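PDB 4X00: putative hydrolase from Burkholderia cenocepacia, which probably hydrolyses ester bonds, perhaps of aryl esters, as a member of the alpha/beta hydrolase fold family. Local coordinates for residues 61-73 and 89-103. Residues are numbered along the deposited sequence; the frame is centred on the assembly and turned at random.
Sequences HYRLITYDLRGHG and RWADDLAAIIESTHA
Arg63, Tyr67 and Arg70 join strand 63-67 and the turn after it to helix 87-100 in a buried helix-on-sheet contact of the alpha/beta hydrolase fold, a worked example of an apolar layer pinned at both ends by arginines. The axes of strand 63-67 and of the helical piece 89-100 approach to 10.7 Å, their directions 144° apart. In the middle, Ile97 lays CD1 over one face of the Tyr67 ring in a CH-pi contact, 3.3 Å from Tyr67 CG. With CG held between the backbone N and the carbonyl carbon (chi1 68°), the Tyr67 ring turns that face to Ile97 and its hydroxyl reaches Leu94 CB and CD1; the hydroxyl also shares a water with Trp90 O. Ile65 packs on both Ile97 and Thr101, extending this layer toward the helix C-terminus. There Arg63, extended from CG to NE, offers Thr101 O its NH1 at 2.8 Å, almost in the guanidinium plane, with a weak second bond from NH2; Glu28 of the adjacent strand pairs with the same guanidinium. Thr101 O thus receives a charged donor where the helix closes in a Schellman motif at His102. At the other end, beyond the strand, the bent side chain of Arg70 passes over the Trp90 ring, CG lying 3.7 Å from the six-membered ring centroid, while Arg89 CB lies over one face of the Arg70 guanidinium. Asp20 bridges to both Arg70 and Arg89, which probably offsets their like charges. Asp93 receives Arg70 side-on, the two flat groups only 16° from coplanar: NE reaches OD2 at 2.7 Å and NH1 reaches the syn lone pair of OD1 at 2.8 Å, while a water links Asp93 OD2 to Arg70 N.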
loop_
_atom_site.group_PDB
_atom_site.type_symbol
_atom_site.label_atom_id
_atom_site.label_comp_id
_atom_site.label_asym_id
_atom_site.label_seq_id
_atom_site.Cartn_x
_atom_site.Cartn_y
_atom_site.Cartn_z
ATOM N N HIS A 61 -3.294 -21.052 -0.434
ATOM C CA HIS A 61 -2.710 -21.795 0.686
ATOM C C HIS A 61 -2.019 -20.845 1.644
ATOM O O HIS A 61 -1.536 -21.278 2.696
ATOM C CB HIS A 61 -1.725 -22.850 0.201
ATOM C CG HIS A 61 -0.614 -22.266 -0.600
ATOM N ND1 HIS A 61 -0.831 -21.488 -1.724
ATOM C CD2 HIS A 61 0.723 -22.293 -0.410
ATOM C CE1 HIS A 61 0.329 -21.077 -2.196
ATOM N NE2 HIS A 61 1.288 -21.561 -1.425
ATOM N N TYR A 62 -1.978 -19.557 1.299
ATOM C CA TYR A 62 -1.515 -18.546 2.251
ATOM C C TYR A 62 -2.688 -17.992 3.030
ATOM O O TYR A 62 -3.827 -18.109 2.580
ATOM C CB TYR A 62 -0.819 -17.383 1.550
ATOM C CG TYR A 62 0.387 -17.820 0.766
ATOM C CD1 TYR A 62 1.475 -18.407 1.405
ATOM C CD2 TYR A 62 0.447 -17.621 -0.601
ATOM C CE1 TYR A 62 2.602 -18.833 0.666
ATOM C CE2 TYR A 62 1.554 -18.023 -1.344
ATOM C CZ TYR A 62 2.636 -18.623 -0.693
ATOM O OH TYR A 62 3.741 -19.040 -1.409
ATOM N N ARG A 63 -2.419 -17.383 4.185
ATOM C CA ARG A 63 -3.447 -16.629 4.912
ATOM C C ARG A 63 -3.423 -15.197 4.383
ATOM O O ARG A 63 -2.459 -14.457 4.607
ATOM C CB ARG A 63 -3.185 -16.700 6.409
ATOM C CG ARG A 63 -4.220 -15.932 7.231
ATOM C CD ARG A 63 -3.926 -16.003 8.718
ATOM N NE ARG A 63 -4.956 -15.292 9.464
ATOM C CZ ARG A 63 -4.837 -14.977 10.744
ATOM N NH1 ARG A 63 -3.719 -15.297 11.397
ATOM N NH2 ARG A 63 -5.827 -14.339 11.364
ATOM N N LEU A 64 -4.470 -14.819 3.644
ATOM C CA LEU A 64 -4.456 -13.560 2.892
ATOM C C LEU A 64 -5.246 -12.493 3.631
ATOM O O LEU A 64 -6.474 -12.541 3.670
ATOM C CB LEU A 64 -5.032 -13.782 1.487
ATOM C CG LEU A 64 -4.338 -14.876 0.653
ATOM C CD1 LEU A 64 -5.131 -15.117 -0.646
ATOM C CD2 LEU A 64 -2.914 -14.477 0.318
ATOM N N ILE A 65 -4.534 -11.540 4.204
ATOM C CA ILE A 65 -5.168 -10.527 5.053
ATOM C C ILE A 65 -5.147 -9.178 4.344
ATOM O O ILE A 65 -4.087 -8.725 3.899
ATOM C CB ILE A 65 -4.427 -10.415 6.393
ATOM C CG1 ILE A 65 -4.495 -11.751 7.148
ATOM C CG2 ILE A 65 -4.986 -9.240 7.229
ATOM C CD1 ILE A 65 -3.459 -11.854 8.278
ATOM N N THR A 66 -6.300 -8.512 4.278
ATOM C CA THR A 66 -6.359 -7.161 3.751
ATOM C C THR A 66 -7.023 -6.264 4.803
ATOM O O THR A 66 -7.661 -6.758 5.732
ATOM C CB THR A 66 -7.163 -7.084 2.431
ATOM O OG1 THR A 66 -8.463 -7.658 2.619
ATOM C CG2 THR A 66 -6.475 -7.813 1.290
ATOM N N TYR A 67 -6.890 -4.952 4.647
ATOM C CA TYR A 67 -7.635 -4.027 5.484
ATOM C C TYR A 67 -7.729 -2.690 4.791
ATOM O O TYR A 67 -6.992 -2.401 3.833
ATOM C CB TYR A 67 -6.986 -3.858 6.867
ATOM C CG TYR A 67 -5.647 -3.172 6.931
ATOM C CD1 TYR A 67 -4.482 -3.860 6.599
ATOM C CD2 TYR A 67 -5.533 -1.855 7.371
ATOM C CE1 TYR A 67 -3.236 -3.260 6.712
ATOM C CE2 TYR A 67 -4.307 -1.234 7.498
ATOM C CZ TYR A 67 -3.139 -1.960 7.186
ATOM O OH TYR A 67 -1.910 -1.361 7.308
ATOM N N ASP A 68 -8.654 -1.848 5.259
ATOM C CA ASP A 68 -8.760 -0.487 4.760
ATOM C C ASP A 68 -7.915 0.422 5.650
ATOM O O ASP A 68 -8.020 0.396 6.892
ATOM C CB ASP A 68 -10.211 0.007 4.762
ATOM C CG ASP A 68 -11.115 -0.785 3.835
ATOM O OD1 ASP A 68 -10.620 -1.483 2.918
ATOM O OD2 ASP A 68 -12.344 -0.732 4.042
ATOM N N LEU A 69 -7.046 1.216 5.038
ATOM C CA LEU A 69 -6.290 2.244 5.786
ATOM C C LEU A 69 -7.220 3.216 6.500
ATOM O O LEU A 69 -8.363 3.457 6.060
ATOM C CB LEU A 69 -5.399 3.062 4.841
ATOM C CG LEU A 69 -4.262 2.312 4.132
ATOM C CD1 LEU A 69 -3.599 3.282 3.146
ATOM C CD2 LEU A 69 -3.277 1.774 5.162
ATOM N N ARG A 70 -6.734 3.793 7.595
ATOM C CA ARG A 70 -7.477 4.893 8.195
ATOM C C ARG A 70 -7.807 5.924 7.115
ATOM O O ARG A 70 -7.020 6.195 6.190
ATOM C CB ARG A 70 -6.692 5.546 9.346
ATOM C CG ARG A 70 -5.373 6.224 8.964
ATOM C CD ARG A 70 -4.762 6.980 10.189
ATOM N NE ARG A 70 -4.740 6.064 11.333
ATOM C CZ ARG A 70 -5.102 6.386 12.567
ATOM N NH1 ARG A 70 -5.164 5.447 13.482
ATOM N NH2 ARG A 70 -5.389 7.659 12.887
ATOM N N GLY A 71 -9.002 6.502 7.221
ATOM C CA GLY A 71 -9.435 7.484 6.231
ATOM C C GLY A 71 -9.968 6.923 4.934
ATOM O O GLY A 71 -10.365 7.707 4.074
ATOM N N HIS A 72 -9.961 5.600 4.784
ATOM C CA HIS A 72 -10.324 4.921 3.544
ATOM C C HIS A 72 -11.390 3.862 3.738
ATOM O O HIS A 72 -11.565 3.334 4.842
ATOM C CB HIS A 72 -9.076 4.236 2.955
ATOM C CG HIS A 72 -8.026 5.179 2.428
ATOM N ND1 HIS A 72 -7.116 5.835 3.238
ATOM C CD2 HIS A 72 -7.703 5.503 1.149
ATOM C CE1 HIS A 72 -6.293 6.541 2.471
ATOM N NE2 HIS A 72 -6.633 6.360 1.199
ATOM N N GLY A 73 -12.096 3.536 2.651
ATOM C CA GLY A 73 -12.985 2.386 2.640
ATOM C C GLY A 73 -14.016 2.435 3.752
ATOM O O GLY A 73 -14.726 3.452 3.908
ATOM N N ARG A 89 0.962 6.864 13.381
ATOM C CA ARG A 89 -0.403 6.375 13.585
ATOM C C ARG A 89 -0.728 5.262 12.599
ATOM O O ARG A 89 -1.392 4.276 12.948
ATOM C CB ARG A 89 -1.459 7.471 13.406
ATOM C CG ARG A 89 -1.416 8.592 14.346
ATOM C CD ARG A 89 -1.840 8.133 15.715
ATOM N NE ARG A 89 -1.657 9.271 16.569
ATOM C CZ ARG A 89 -2.604 10.152 16.874
ATOM N NH1 ARG A 89 -3.862 9.986 16.465
ATOM N NH2 ARG A 89 -2.292 11.176 17.641
ATOM N N TRP A 90 -0.268 5.424 11.363
ATOM C CA TRP A 90 -0.551 4.419 10.342
ATOM C C TRP A 90 0.266 3.151 10.610
ATOM O O TRP A 90 -0.198 2.038 10.373
ATOM C CB TRP A 90 -0.217 4.938 8.947
ATOM C CG TRP A 90 -0.826 6.281 8.552
ATOM C CD1 TRP A 90 -0.542 7.500 9.082
ATOM C CD2 TRP A 90 -1.763 6.517 7.497
ATOM N NE1 TRP A 90 -1.250 8.483 8.434
ATOM C CE2 TRP A 90 -2.009 7.904 7.453
ATOM C CE3 TRP A 90 -2.417 5.688 6.582
ATOM C CZ2 TRP A 90 -2.896 8.477 6.534
ATOM C CZ3 TRP A 90 -3.281 6.253 5.670
ATOM C CH2 TRP A 90 -3.505 7.629 5.638
ATOM N N ALA A 91 1.507 3.328 11.043
ATOM C CA ALA A 91 2.305 2.189 11.451
ATOM C C ALA A 91 1.665 1.443 12.611
ATOM O O ALA A 91 1.712 0.201 12.653
ATOM C CB ALA A 91 3.731 2.624 11.819
ATOM N N ASP A 92 1.089 2.184 13.561
ATOM C CA ASP A 92 0.409 1.536 14.689
ATOM C C ASP A 92 -0.852 0.795 14.255
ATOM O O ASP A 92 -1.190 -0.229 14.856
ATOM C CB ASP A 92 0.060 2.550 15.780
ATOM C CG ASP A 92 1.280 3.078 16.520
ATOM O OD1 ASP A 92 2.407 2.534 16.395
ATOM O OD2 ASP A 92 1.101 4.055 17.265
ATOM N N ASP A 93 -1.541 1.288 13.223
ATOM C CA ASP A 93 -2.677 0.553 12.675
ATOM C C ASP A 93 -2.204 -0.816 12.182
ATOM O O ASP A 93 -2.828 -1.840 12.472
ATOM C CB ASP A 93 -3.337 1.287 11.480
ATOM C CG ASP A 93 -3.993 2.616 11.847
ATOM O OD1 ASP A 93 -4.286 2.846 13.021
ATOM O OD2 ASP A 93 -4.244 3.405 10.912
ATOM N N LEU A 94 -1.121 -0.822 11.400
ATOM C CA LEU A 94 -0.565 -2.061 10.883
ATOM C C LEU A 94 -0.130 -2.975 12.045
ATOM O O LEU A 94 -0.439 -4.175 12.038
ATOM C CB LEU A 94 0.600 -1.765 9.958
ATOM C CG LEU A 94 1.324 -3.010 9.444
ATOM C CD1 LEU A 94 0.374 -3.959 8.685
ATOM C CD2 LEU A 94 2.465 -2.550 8.569
ATOM N N ALA A 95 0.535 -2.417 13.059
ATOM C CA ALA A 95 0.963 -3.231 14.189
ATOM C C ALA A 95 -0.239 -3.862 14.895
ATOM O O ALA A 95 -0.172 -5.003 15.351
ATOM C CB ALA A 95 1.777 -2.401 15.166
ATOM N N ALA A 96 -1.340 -3.115 14.987
ATOM C CA ALA A 96 -2.522 -3.626 15.655
ATOM C C ALA A 96 -3.121 -4.799 14.884
ATOM O O ALA A 96 -3.582 -5.777 15.481
ATOM C CB ALA A 96 -3.547 -2.515 15.830
ATOM N N ILE A 97 -3.139 -4.699 13.560
ATOM C CA ILE A 97 -3.602 -5.827 12.752
ATOM C C ILE A 97 -2.677 -7.039 12.872
ATOM O O ILE A 97 -3.167 -8.149 13.042
ATOM C CB ILE A 97 -3.771 -5.376 11.331
ATOM C CG1 ILE A 97 -5.039 -4.497 11.338
ATOM C CG2 ILE A 97 -3.872 -6.552 10.329
ATOM C CD1 ILE A 97 -5.238 -3.718 10.157
ATOM N N ILE A 98 -1.357 -6.842 12.834
ATOM C CA ILE A 98 -0.425 -7.958 13.039
ATOM C C ILE A 98 -0.701 -8.636 14.374
ATOM O O ILE A 98 -0.740 -9.864 14.469
ATOM C CB ILE A 98 1.037 -7.473 12.966
ATOM C CG1 ILE A 98 1.334 -7.027 11.526
ATOM C CG2 ILE A 98 2.006 -8.573 13.425
ATOM C CD1 ILE A 98 2.649 -6.303 11.339
ATOM N N GLU A 99 -0.942 -7.842 15.407
ATOM C CA GLU A 99 -1.201 -8.422 16.731
ATOM C C GLU A 99 -2.553 -9.130 16.822
ATOM O O GLU A 99 -2.646 -10.259 17.328
ATOM C CB GLU A 99 -1.110 -7.343 17.807
ATOM C CG GLU A 99 0.322 -6.933 18.063
ATOM C CD GLU A 99 0.473 -5.896 19.165
ATOM O OE1 GLU A 99 -0.254 -5.975 20.190
ATOM O OE2 GLU A 99 1.337 -5.000 18.999
ATOM N N SER A 100 -3.600 -8.476 16.334
ATOM C CA SER A 100 -4.951 -8.983 16.530
ATOM C C SER A 100 -5.171 -10.284 15.775
ATOM O O SER A 100 -5.862 -11.189 16.248
ATOM C CB SER A 100 -5.978 -7.939 16.098
ATOM O OG SER A 100 -7.280 -8.340 16.493
ATOM N N THR A 101 -4.578 -10.372 14.593
ATOM C CA THR A 101 -4.702 -11.563 13.772
ATOM C C THR A 101 -3.783 -12.679 14.260
ATOM O O THR A 101 -3.886 -13.819 13.816
ATOM C CB THR A 101 -4.379 -11.243 12.311
ATOM O OG1 THR A 101 -3.032 -10.767 12.228
ATOM C CG2 THR A 101 -5.328 -10.173 11.779
ATOM N N HIS A 102 -2.907 -12.353 15.209
ATOM C CA HIS A 102 -1.857 -13.262 15.674
ATOM C C HIS A 102 -1.060 -13.811 14.494
ATOM O O HIS A 102 -0.581 -14.947 14.532
ATOM C CB HIS A 102 -2.434 -14.405 16.527
ATOM C CG HIS A 102 -3.160 -13.918 17.740
ATOM N ND1 HIS A 102 -2.526 -13.669 18.939
ATOM C CD2 HIS A 102 -4.459 -13.576 17.923
ATOM C CE1 HIS A 102 -3.407 -13.224 19.817
ATOM N NE2 HIS A 102 -4.585 -13.153 19.224
ATOM N N ALA A 103 -0.925 -12.973 13.463
ATOM C CA ALA A 103 -0.175 -13.323 12.262
ATOM C C ALA A 103 1.274 -13.623 12.618
ATOM O O ALA A 103 1.984 -12.779 13.176
ATOM C CB ALA A 103 -0.256 -12.203 11.232
HETATM O O HOH W 1 -1.835 1.211 8.179
HETATM O O HOH W 2 -4.016 2.919 8.426
#